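Local coordinates for protein putative acetyltransferase (Clostridium difficile, PDB 3DSB) that is probably an acyltransferase of the GNAT family, transferring acyl groups other than aminoacyl ones, at residues T19-N24 with V66-I70. Sequence-based numbering, arbitrary orientation.
Sequences TIAKFN and VVAQI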
loop_
_atom_site.group_PDB
_atom_site.type_symbol
_atom_site.label_atom_id
_atom_site.label_comp_id
_atom_site.label_asym_id
_atom_site.label_seq_id
_atom_site.Cartn_x
_atom_site.Cartn_y
_atom_site.Cartn_z
ATOM N N THR A 19 19.150 -10.328 11.925
ATOM C CA THR A 19 19.703 -8.979 11.749
ATOM C C THR A 19 18.620 -7.986 11.295
ATOM O O THR A 19 18.541 -6.871 11.803
ATOM C CB THR A 19 20.855 -9.016 10.766
ATOM O OG1 THR A 19 21.846 -9.906 11.298
ATOM C CG2 THR A 19 21.461 -7.630 10.578
ATOM N N ILE A 20 17.793 -8.377 10.335
ATOM C CA ILE A 20 16.718 -7.473 9.867
ATOM C C ILE A 20 15.720 -7.179 10.993
ATOM O O ILE A 20 15.243 -6.037 11.129
ATOM C CB ILE A 20 16.025 -8.063 8.620
ATOM C CG1 ILE A 20 16.999 -7.997 7.429
ATOM C CG2 ILE A 20 14.746 -7.332 8.300
ATOM C CD1 ILE A 20 16.530 -8.754 6.195
ATOM N N ALA A 21 15.407 -8.185 11.799
ATOM C CA ALA A 21 14.497 -7.965 12.914
ATOM C C ALA A 21 15.180 -6.985 13.916
ATOM O O ALA A 21 14.550 -6.008 14.353
ATOM C CB ALA A 21 14.091 -9.296 13.577
ATOM N N LYS A 22 16.468 -7.191 14.242
ATOM C CA LYS A 22 17.127 -6.277 15.157
ATOM C C LYS A 22 17.131 -4.841 14.585
ATOM O O LYS A 22 16.872 -3.874 15.299
ATOM C CB LYS A 22 18.565 -6.767 15.431
ATOM C CG LYS A 22 19.443 -5.797 16.190
ATOM C CD LYS A 22 20.844 -6.368 16.365
ATOM C CE LYS A 22 21.600 -6.318 15.053
ATOM N NZ LYS A 22 23.053 -6.621 15.309
ATOM N N PHE A 23 17.425 -4.706 13.291
ATOM C CA PHE A 23 17.463 -3.379 12.682
ATOM C C PHE A 23 16.094 -2.697 12.769
ATOM O O PHE A 23 15.983 -1.483 13.032
ATOM C CB PHE A 23 17.835 -3.473 11.204
ATOM C CG PHE A 23 19.303 -3.695 10.926
ATOM C CD1 PHE A 23 20.243 -3.754 11.944
ATOM C CD2 PHE A 23 19.721 -3.794 9.598
ATOM C CE1 PHE A 23 21.622 -3.923 11.645
ATOM C CE2 PHE A 23 21.081 -3.997 9.285
ATOM C CZ PHE A 23 22.011 -4.048 10.308
ATOM N N ASN A 24 15.031 -3.480 12.575
ATOM C CA ASN A 24 13.699 -2.890 12.637
ATOM C C ASN A 24 13.284 -2.489 14.047
ATOM O O ASN A 24 12.664 -1.420 14.225
ATOM C CB ASN A 24 12.698 -3.825 11.980
ATOM C CG ASN A 24 12.629 -3.578 10.500
ATOM O OD1 ASN A 24 11.940 -2.642 10.054
ATOM N ND2 ASN A 24 13.409 -4.337 9.729
ATOM N N VAL A 66 25.921 -7.761 6.984
ATOM C CA VAL A 66 24.773 -6.918 6.706
ATOM C C VAL A 66 24.831 -5.701 7.648
ATOM O O VAL A 66 24.819 -5.874 8.869
ATOM C CB VAL A 66 23.475 -7.685 6.936
ATOM C CG1 VAL A 66 22.290 -6.700 6.964
ATOM C CG2 VAL A 66 23.293 -8.763 5.868
ATOM N N VAL A 67 24.870 -4.484 7.088
ATOM C CA VAL A 67 24.986 -3.271 7.885
ATOM C C VAL A 67 23.830 -2.266 7.648
ATOM O O VAL A 67 23.776 -1.221 8.294
ATOM C CB VAL A 67 26.333 -2.547 7.653
ATOM C CG1 VAL A 67 27.506 -3.489 7.946
ATOM C CG2 VAL A 67 26.448 -2.056 6.224
ATOM N N ALA A 68 22.932 -2.567 6.697
ATOM C CA ALA A 68 21.753 -1.706 6.476
ATOM C C ALA A 68 20.708 -2.441 5.710
ATOM O O ALA A 68 20.988 -3.458 5.077
ATOM C CB ALA A 68 22.140 -0.439 5.732
ATOM N N GLN A 69 19.475 -1.935 5.802
ATOM C CA GLN A 69 18.343 -2.561 5.065
ATOM C C GLN A 69 17.384 -1.520 4.569
ATOM O O GLN A 69 17.256 -0.438 5.166
ATOM C CB GLN A 69 17.578 -3.547 5.944
ATOM C CG GLN A 69 16.869 -2.912 7.143
ATOM C CD GLN A 69 15.340 -2.767 6.904
ATOM O OE1 GLN A 69 14.587 -3.749 6.986
ATOM N NE2 GLN A 69 14.889 -1.543 6.658
ATOM N N ILE A 70 16.685 -1.888 3.497
ATOM C CA ILE A 70 15.551 -1.061 3.026
ATOM C C ILE A 70 14.449 -2.031 2.608
ATOM O O ILE A 70 14.737 -3.109 2.049
ATOM C CB ILE A 70 15.984 -0.137 1.832
ATOM C CG1 ILE A 70 14.879 0.843 1.456
ATOM C CG2 ILE A 70 16.531 -0.921 0.652
ATOM C CD1 ILE A 70 15.373 2.087 0.634
#
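Phe23 and Val66 meet where the first helix of the GNAT fold, residues 17-32, packs on the central beta sheet, the axes of helix segment 19-24 and strand segment 66-70 inclined at 69°. Apolar packing centres on the Phe23 ring. Its CE2 touches Val66 CG1 at 3.8 Å and comes within 3.5 Å of Ala68 N, so the outer part of the ring rests against strand backbone as well as side chain. That backbone is irregular: Val67 and Ala68 both face Tyr60 on strand 56-62, a classic beta bulge. With a chi1 of -59° placing OG1 beside the backbone N, Thr19 turns CG2 over one face of the ring, 3.6 Å above its plane and toward the rim, where it also meets Val66 CG1. Gln69 CG approaches in the ring plane, at the edge, 3.9 Å from Phe23 CD2; Tyr91 on strand 82-92 adds a second aromatic ring.

The polar part is a buried amide pair with planes 84° apart. Gln69 gives NE2 to Ser89 OG, and its OE1 accepts from Asn24, whose OD1 binds Trp79 NE1 of the second subunit; the helix-sheet contact thus connects to the dimer interface. Asn24 ND2 donates twice, to Gln69 OE1 at 3.0 Å from above the carbonyl plane and to Ile20 O at 2.9 Å, the latter oxygen also accepting Asn24 N from its opposite face.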